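Local coordinates for protein D-alanyl-D-alanine carboxypeptidase (Vibrio cholerae, PDB 5TR7) that probably removes the terminal D-alanine from peptidoglycan precursor peptides, as a penicillin-binding serine carboxypeptidase of the S11 family, at residues A[184-189]-A[200-205]; A[210-215]-A[234-239]. All coordinates share one frame; numbering follows the deposited sequence.

Contact 1: residues A[184-189]-A[200-205]; sequences YNRNGL and IKTGHT. With NO2 (nitrite ion), chain F.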
ATOM      1  N   TYR A 184      12.473  -4.176  -8.083  1.00 54.12           N
ATOM      2  CA  TYR A 184      11.646  -5.262  -7.654  1.00 52.87           C
ATOM      3  C   TYR A 184      10.623  -4.897  -6.620  1.00 54.90           C
ATOM      4  O   TYR A 184      10.825  -4.072  -5.783  1.00 53.38           O
ATOM      5  CB  TYR A 184      12.504  -6.454  -7.111  1.00 56.15           C
ATOM      6  CG  TYR A 184      13.195  -7.104  -8.253  1.00 62.28           C
ATOM      7  CD1 TYR A 184      14.414  -6.601  -8.711  1.00 66.48           C
ATOM      8  CD2 TYR A 184      12.565  -8.103  -9.011  1.00 68.90           C
ATOM      9  CE1 TYR A 184      15.037  -7.135  -9.839  1.00 67.57           C
ATOM     10  CE2 TYR A 184      13.173  -8.640 -10.139  1.00 68.87           C
ATOM     11  CZ  TYR A 184      14.411  -8.156 -10.539  1.00 68.90           C
ATOM     12  OH  TYR A 184      14.992  -8.695 -11.650  1.00 75.84           O
ATOM     13  N   ASN A 185       9.506  -5.593  -6.688  1.00 50.19           N
ATOM     14  CA  ASN A 185       8.496  -5.480  -5.689  1.00 48.54           C
ATOM     15  C   ASN A 185       9.093  -6.073  -4.423  1.00 50.82           C
ATOM     16  O   ASN A 185       9.550  -7.200  -4.463  1.00 47.66           O
ATOM     17  CB  ASN A 185       7.261  -6.294  -6.121  1.00 42.46           C
ATOM     18  CG  ASN A 185       6.085  -6.002  -5.316  1.00 48.92           C
ATOM     19  OD1 ASN A 185       6.186  -5.853  -4.095  1.00 46.01           O
ATOM     20  ND2 ASN A 185       4.908  -5.886  -6.003  1.00 51.94           N
ATOM     21  N   ARG A 186       9.133  -5.312  -3.343  1.00 51.04           N
ATOM     22  CA  ARG A 186       9.676  -5.714  -2.039  1.00 49.30           C
ATOM     23  C   ARG A 186       8.808  -6.706  -1.277  1.00 46.35           C
ATOM     24  O   ARG A 186       9.186  -7.162  -0.202  1.00 46.77           O
ATOM     25  CB  ARG A 186       9.813  -4.439  -1.173  1.00 53.99           C
ATOM     26  CG  ARG A 186      10.948  -3.480  -1.449  1.00 57.25           C
ATOM     27  CD  ARG A 186      12.068  -3.661  -0.387  1.00 69.09           C
ATOM     28  NE  ARG A 186      12.592  -2.366   0.069  1.00 73.80           N
ATOM     29  CZ  ARG A 186      13.187  -2.104   1.249  1.00 73.22           C
ATOM     30  NH1 ARG A 186      13.563  -0.873   1.526  1.00 90.49           N
ATOM     31  NH2 ARG A 186      13.378  -2.998   2.187  1.00 77.78           N
ATOM     32  N   ASN A 187       7.586  -7.019  -1.753  1.00 48.49           N
ATOM     33  CA  ASN A 187       6.800  -8.053  -1.093  1.00 44.73           C
ATOM     34  C   ASN A 187       7.307  -9.459  -1.537  1.00 51.16           C
ATOM     35  O   ASN A 187       6.863 -10.043  -2.540  1.00 46.55           O
ATOM     36  CB  ASN A 187       5.351  -7.857  -1.438  1.00 45.73           C
ATOM     37  CG  ASN A 187       4.453  -8.853  -0.799  1.00 47.69           C
ATOM     38  OD1 ASN A 187       4.838  -9.587   0.102  1.00 50.01           O
ATOM     39  ND2 ASN A 187       3.203  -8.878  -1.258  1.00 50.56           N
ATOM     40  N   GLY A 188       8.260  -9.964  -0.793  1.00 50.46           N
ATOM     41  CA  GLY A 188       8.906 -11.246  -1.048  1.00 57.94           C
ATOM     42  C   GLY A 188       7.959 -12.427  -1.045  1.00 60.99           C
ATOM     43  O   GLY A 188       8.179 -13.400  -1.770  1.00 54.10           O
ATOM     44  N   LEU A 189       6.842 -12.306  -0.321  1.00 56.74           N
ATOM     45  CA  LEU A 189       5.855 -13.383  -0.323  1.00 48.36           C
ATOM     46  C   LEU A 189       5.252 -13.663  -1.684  1.00 45.48           C
ATOM     47  O   LEU A 189       4.719 -14.759  -1.904  1.00 51.67           O
ATOM     48  CB  LEU A 189       4.767 -13.161   0.721  1.00 49.25           C
ATOM     49  CG  LEU A 189       5.205 -13.330   2.192  1.00 52.83           C
ATOM     50  CD1 LEU A 189       3.980 -13.089   3.024  1.00 47.77           C
ATOM     51  CD2 LEU A 189       5.783 -14.713   2.533  1.00 53.99           C
ATOM     52  N   ILE A 200       0.107  -7.214  -0.402  1.00 43.32           N
ATOM     53  CA  ILE A 200      -0.258  -5.952  -1.014  1.00 45.43           C
ATOM     54  C   ILE A 200       0.907  -4.968  -1.032  1.00 47.41           C
ATOM     55  O   ILE A 200       1.488  -4.698  -2.065  1.00 38.27           O
ATOM     56  CB  ILE A 200      -1.460  -5.314  -0.300  1.00 50.63           C
ATOM     57  CG1 ILE A 200      -2.563  -6.345  -0.083  1.00 52.90           C
ATOM     58  CG2 ILE A 200      -1.958  -4.083  -1.032  1.00 49.81           C
ATOM     59  CD1 ILE A 200      -3.907  -5.737   0.362  1.00 56.11           C
ATOM     60  N   LYS A 201       1.265  -4.428   0.110  1.00 45.40           N
ATOM     61  CA  LYS A 201       2.257  -3.391   0.120  1.00 46.88           C
ATOM     62  C   LYS A 201       3.134  -3.464   1.335  1.00 47.09           C
ATOM     63  O   LYS A 201       2.727  -3.680   2.439  1.00 49.09           O
ATOM     64  CB  LYS A 201       1.532  -2.035   0.116  1.00 51.87           C
ATOM     65  CG  LYS A 201       2.408  -0.795  -0.031  1.00 56.04           C
ATOM     66  CD  LYS A 201       2.886  -0.687  -1.454  1.00 57.30           C
ATOM     67  CE  LYS A 201       3.859   0.471  -1.649  1.00 63.65           C
ATOM     68  NZ  LYS A 201       5.235   0.256  -1.123  1.00 61.51           N
ATOM     69  N   THR A 202       4.322  -3.059   1.101  1.00 44.40           N
ATOM     70  CA  THR A 202       5.372  -3.096   2.051  1.00 57.15           C
ATOM     71  C   THR A 202       5.744  -1.672   2.544  1.00 49.77           C
ATOM     72  O   THR A 202       5.464  -0.705   1.919  1.00 49.85           O
ATOM     73  CB  THR A 202       6.513  -3.722   1.263  1.00 54.75           C
ATOM     74  OG1 THR A 202       7.469  -4.237   2.144  1.00 80.07           O
ATOM     75  CG2 THR A 202       7.103  -2.742   0.280  1.00 52.38           C
ATOM     76  N   GLY A 203       6.345  -1.571   3.703  1.00 57.87           N
ATOM     77  CA  GLY A 203       6.834  -0.252   4.176  1.00 54.86           C
ATOM     78  C   GLY A 203       7.648  -0.331   5.413  1.00 51.48           C
ATOM     79  O   GLY A 203       7.707  -1.398   6.046  1.00 54.99           O
ATOM     80  N   HIS A 204       8.198   0.810   5.837  1.00 59.05           N
ATOM     81  CA  HIS A 204       8.996   0.871   7.081  1.00 59.36           C
ATOM     82  C   HIS A 204       8.613   2.124   7.878  1.00 67.42           C
ATOM     83  O   HIS A 204       8.406   3.186   7.309  1.00 66.20           O
ATOM     84  CB  HIS A 204      10.475   0.912   6.733  1.00 53.76           C
ATOM     85  CG  HIS A 204      11.379   0.819   7.919  1.00 60.99           C
ATOM     86  ND1 HIS A 204      11.689   1.900   8.714  1.00 64.18           N
ATOM     87  CD2 HIS A 204      12.020  -0.242   8.459  1.00 55.97           C
ATOM     88  CE1 HIS A 204      12.476   1.502   9.696  1.00 69.26           C
ATOM     89  NE2 HIS A 204      12.725   0.215   9.535  1.00 60.26           N
ATOM     90  N   THR A 205       8.515   2.010   9.194  1.00 65.16           N
ATOM     91  CA  THR A 205       8.183   3.163  10.092  1.00 72.54           C
ATOM     92  C   THR A 205       9.412   3.314  10.984  1.00 73.71           C
ATOM     93  O   THR A 205       9.696   2.450  11.785  1.00 72.31           O
ATOM     94  CB  THR A 205       6.930   2.882  10.921  1.00 72.19           C
ATOM     95  OG1 THR A 205       5.793   2.663  10.065  1.00 66.19           O
ATOM     96  CG2 THR A 205       6.572   4.051  11.877  1.00 74.53           C
TER
HETATM   97  N   NO2 F 403       9.218  -8.637   2.494  1.00 72.24           N
HETATM   98  O1  NO2 F 403       9.658  -9.440   1.697  1.00 72.50           O
HETATM   99  O2  NO2 F 403      10.224  -7.932   3.133  1.00 68.05           O
HETATM  100  O   HOH W   1       2.525  -6.908  -3.276  1.00 42.82           O
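Strand 200-205 carries the Lys-Thr-Gly motif of penicillin-binding proteins; across from it Arg-186 packs against Thr-202, while Asn-187 faces Ile-200. Methyl CG2 of Thr-202 meets CB of Arg-186 at 3.5 Å, an aliphatic touch for which the beta-branched side chain offers a methyl to the loop. Beyond CB the arginine bends away, and its guanidinium pairs with Glu-233. Asn-187 reaches the strand through water: its ND2 donates to the water at 2.9 Å, and the water donates to O of Ile-200 at 2.7 Å. With CG anti to the backbone N (chi1 -179°), the amide extends toward the strand. An Asx turn shapes the loop, OD1 of Asn-185 accepting from N of Asn-187 at 3.0 Å along a nearly straight N-H (168°). Gly-188 N donates to O1 of a nitrite ion, probably from the crystallisation liquor, at 2.9 Å. On the strand, Lys-201, a predicted substrate-binding residue, turns away from the loop, and its NZ bonds to Thr-202 O and to Ser-98 OG. Strand 196-205 is an outermost strand of the five-stranded sheet, with strand 209-218 beside it and helix 37-50 touching Ile-200 and Lys-201.

Contact 2: residues A[210-215]-A[234-239]; sequences YNLVSS and NARKAE. With NO2 (nitrite ion), chain F.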
ATOM      1  N   TYR A 210       9.740  -2.839  10.154  1.00 50.46           N
ATOM      2  CA  TYR A 210       9.197  -3.205   8.876  1.00 49.29           C
ATOM      3  C   TYR A 210       7.764  -3.637   8.943  1.00 48.84           C
ATOM      4  O   TYR A 210       7.359  -4.413   9.824  1.00 55.52           O
ATOM      5  CB  TYR A 210      10.005  -4.306   8.208  1.00 49.98           C
ATOM      6  CG  TYR A 210      11.403  -3.882   7.873  1.00 52.95           C
ATOM      7  CD1 TYR A 210      11.687  -3.309   6.637  1.00 51.34           C
ATOM      8  CD2 TYR A 210      12.445  -4.114   8.724  1.00 52.24           C
ATOM      9  CE1 TYR A 210      12.974  -2.963   6.272  1.00 47.27           C
ATOM     10  CE2 TYR A 210      13.743  -3.770   8.373  1.00 58.08           C
ATOM     11  CZ  TYR A 210      13.994  -3.201   7.154  1.00 51.15           C
ATOM     12  OH  TYR A 210      15.259  -2.861   6.847  1.00 49.29           O
ATOM     13  N   ASN A 211       7.014  -3.178   7.933  1.00 47.08           N
ATOM     14  CA  ASN A 211       5.631  -3.472   7.826  1.00 46.18           C
ATOM     15  C   ASN A 211       5.247  -4.207   6.554  1.00 49.08           C
ATOM     16  O   ASN A 211       5.823  -3.980   5.518  1.00 48.35           O
ATOM     17  CB  ASN A 211       4.920  -2.139   7.767  1.00 49.75           C
ATOM     18  CG  ASN A 211       5.312  -1.228   8.895  1.00 54.72           C
ATOM     19  OD1 ASN A 211       5.522  -1.668  10.027  1.00 60.16           O
ATOM     20  ND2 ASN A 211       5.414   0.057   8.584  1.00 59.38           N
ATOM     21  N   LEU A 212       4.153  -4.974   6.626  1.00 51.56           N
ATOM     22  CA  LEU A 212       3.568  -5.566   5.468  1.00 46.33           C
ATOM     23  C   LEU A 212       2.063  -5.679   5.556  1.00 45.19           C
ATOM     24  O   LEU A 212       1.539  -6.137   6.557  1.00 47.49           O
ATOM     25  CB  LEU A 212       4.121  -6.980   5.272  1.00 48.15           C
ATOM     26  CG  LEU A 212       3.562  -7.720   4.040  1.00 48.94           C
ATOM     27  CD1 LEU A 212       3.745  -6.966   2.726  1.00 52.32           C
ATOM     28  CD2 LEU A 212       4.272  -9.069   3.927  1.00 50.70           C
ATOM     29  N   VAL A 213       1.378  -5.292   4.496  1.00 47.87           N
ATOM     30  CA  VAL A 213      -0.067  -5.530   4.350  1.00 49.01           C
ATOM     31  C   VAL A 213      -0.113  -6.625   3.296  1.00 44.01           C
ATOM     32  O   VAL A 213       0.298  -6.381   2.177  1.00 44.30           O
ATOM     33  CB  VAL A 213      -0.863  -4.321   3.902  1.00 51.91           C
ATOM     34  CG1 VAL A 213      -2.329  -4.662   3.780  1.00 55.89           C
ATOM     35  CG2 VAL A 213      -0.758  -3.285   4.941  1.00 49.55           C
ATOM     36  N   SER A 214      -0.604  -7.813   3.637  1.00 44.48           N
ATOM     37  CA  SER A 214      -0.649  -8.890   2.678  1.00 46.47           C
ATOM     38  C   SER A 214      -2.049  -9.431   2.481  1.00 54.87           C
ATOM     39  O   SER A 214      -2.889  -9.175   3.298  1.00 52.32           O
ATOM     40  CB  SER A 214       0.273 -10.036   3.142  1.00 47.75           C
ATOM     41  OG  SER A 214      -0.108 -10.477   4.445  1.00 54.65           O
ATOM     42  N   SER A 215      -2.282 -10.147   1.364  1.00 47.33           N
ATOM     43  CA  SER A 215      -3.510 -10.828   1.134  1.00 49.95           C
ATOM     44  C   SER A 215      -3.162 -12.114   0.408  1.00 51.31           C
ATOM     45  O   SER A 215      -2.266 -12.120  -0.390  1.00 55.82           O
ATOM     46  CB  SER A 215      -4.526  -9.990   0.322  1.00 50.73           C
ATOM     47  OG  SER A 215      -5.776 -10.653   0.228  1.00 54.11           O
ATOM     48  N   ASN A 234      13.241 -10.492   6.803  1.00 54.29           N
ATOM     49  CA  ASN A 234      12.908 -11.913   6.940  1.00 59.12           C
ATOM     50  C   ASN A 234      11.762 -12.174   7.880  1.00 59.57           C
ATOM     51  O   ASN A 234      10.859 -12.938   7.531  1.00 54.58           O
ATOM     52  CB  ASN A 234      14.134 -12.696   7.296  1.00 60.05           C
ATOM     53  CG  ASN A 234      15.113 -12.715   6.135  1.00 70.27           C
ATOM     54  OD1 ASN A 234      14.700 -12.614   4.940  1.00 77.29           O
ATOM     55  ND2 ASN A 234      16.398 -12.850   6.443  1.00 78.60           N
ATOM     56  N   ALA A 235      11.754 -11.442   9.001  1.00 53.57           N
ATOM     57  CA  ALA A 235      10.700 -11.542   9.945  1.00 50.04           C
ATOM     58  C   ALA A 235       9.405 -11.007   9.305  1.00 53.14           C
ATOM     59  O   ALA A 235       8.353 -11.612   9.457  1.00 55.95           O
ATOM     60  CB  ALA A 235      11.053 -10.753  11.210  1.00 56.40           C
ATOM     61  N   ARG A 236       9.457  -9.885   8.605  1.00 52.39           N
ATOM     62  CA  ARG A 236       8.244  -9.371   7.946  1.00 53.64           C
ATOM     63  C   ARG A 236       7.552 -10.520   7.087  1.00 49.18           C
ATOM     64  O   ARG A 236       6.349 -10.786   7.199  1.00 52.11           O
ATOM     65  CB  ARG A 236       8.633  -8.197   7.071  1.00 53.51           C
ATOM     66  CG  ARG A 236       7.555  -7.751   6.138  1.00 56.70           C
ATOM     67  CD  ARG A 236       7.811  -6.384   5.609  1.00 58.92           C
ATOM     68  NE  ARG A 236       8.949  -6.235   4.687  1.00 56.80           N
ATOM     69  CZ  ARG A 236       9.337  -5.027   4.266  1.00 57.32           C
ATOM     70  NH1 ARG A 236       8.721  -3.928   4.718  1.00 51.30           N
ATOM     71  NH2 ARG A 236      10.328  -4.857   3.418  1.00 63.42           N
ATOM     72  N   LYS A 237       8.346 -11.258   6.337  1.00 58.69           N
ATOM     73  CA  LYS A 237       7.782 -12.351   5.558  1.00 57.53           C
ATOM     74  C   LYS A 237       7.303 -13.490   6.441  1.00 52.76           C
ATOM     75  O   LYS A 237       6.158 -13.907   6.322  1.00 49.01           O
ATOM     76  CB  LYS A 237       8.774 -12.918   4.562  1.00 62.15           C
ATOM     77  CG  LYS A 237       8.949 -12.080   3.314  1.00 71.39           C
ATOM     78  CD  LYS A 237       9.804 -12.774   2.241  1.00 71.21           C
ATOM     79  CE  LYS A 237      11.301 -12.637   2.484  1.00 78.49           C
ATOM     80  NZ  LYS A 237      12.032 -13.210   1.313  1.00 82.18           N
ATOM     81  N   ALA A 238       8.181 -14.006   7.308  1.00 49.98           N
ATOM     82  CA  ALA A 238       7.803 -15.140   8.147  1.00 52.01           C
ATOM     83  C   ALA A 238       6.613 -14.892   9.046  1.00 54.72           C
ATOM     84  O   ALA A 238       5.723 -15.700   9.100  1.00 57.31           O
ATOM     85  CB  ALA A 238       8.970 -15.608   8.978  1.00 60.06           C
ATOM     86  N   GLU A 239       6.523 -13.735   9.680  1.00 50.80           N
ATOM     87  CA  GLU A 239       5.433 -13.515  10.582  1.00 50.09           C
ATOM     88  C   GLU A 239       4.137 -13.366   9.800  1.00 52.90           C
ATOM     89  O   GLU A 239       3.096 -13.827  10.256  1.00 52.63           O
ATOM     90  CB  GLU A 239       5.704 -12.300  11.469  1.00 50.95           C
ATOM     91  CG  GLU A 239       6.986 -12.435  12.312  1.00 61.61           C
ATOM     92  CD  GLU A 239       7.052 -13.679  13.199  1.00 66.29           C
ATOM     93  OE1 GLU A 239       7.882 -14.569  12.950  1.00 74.61           O
ATOM     94  OE2 GLU A 239       6.210 -13.830  14.068  1.00 73.65           O
TER
HETATM   95  N   NO2 F 403       9.218  -8.637   2.494  1.00 72.24           N
HETATM   96  O1  NO2 F 403       9.658  -9.440   1.697  1.00 72.50           O
HETATM   97  O2  NO2 F 403      10.224  -7.932   3.133  1.00 68.05           O
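Arg-236 carries the polar side of this contact, reaching from helix 233-251 to the strand. Its NH1 donates to the backbone O of Asn-211 at 3.0 Å; the N-H...O angle is 142°, so the bond is not straight, and the oxygen lies somewhat out of the guanidinium plane. CG anti to the backbone N sends the chain off the helix, and a bend at chi3 turns its end across the strand. NE and NH2 have further partners: NE donates to O2 of the nitrite ion at 2.6 Å, with this oxygen in plane at the guanidinium edge, and NH2 adds a weak bond to the same atom. CG of Lys-237 also comes within 3.2 Å of O1 of the ion, a close approach of a methylene and not a hydrogen bond. NH2 of Arg-236 forms a salt bridge with Glu-233 as well. Arginine suits this place because its several N-H groups reach the Asn-211 carbonyl and the Glu-233 carboxylate at once; in this crystal the nitrite takes the edge.

Strand 209-218 belongs to the antiparallel sheet of the penicillin-binding, beta-lactamase-like fold, and the C-terminal helix of the modelled chain packs on that sheet. The two local axes approach to 8.2 Å and run at 33° to each other.

The nonpolar contacts follow the arginine chain. CB of Leu-212 lies against the CG and CD methylenes of Arg-236, 3.6 Å from CG, as suits a nonpolar side chain; the two side chains cross at about a right angle. At the charged end, the Tyr-210 ring presents a C-H edge to one guanidinium face, with CD1 at 3.6 Å from Arg-236 NH1. The planes are 75° apart, so this is no parallel stack. The tyrosine ring also meets His-204 edge-to-face.

How the contacts relate
Both contacts are largely buried, but the centre of contact 1 lies about 8 Å from the centre of the chain, that of contact 2 about 13 Å. They share one sheet: strands 196-205 and 209-218 are neighbours, probably joined by hydrogen bonds such as Asn-211 N to Gly-203 O at 2.7 Å. Contact 1 brings a loop to the strand beside the predicted catalytic serines and relies on a methyl touch and a water. Contact 2 sets a helix against the sheet and relies on a direct arginine-to-carbonyl bond with aliphatic and aromatic packing. In this crystal the nitrite ion bridges them, held by a backbone N-H of 184-189 and a guanidinium of 234-239.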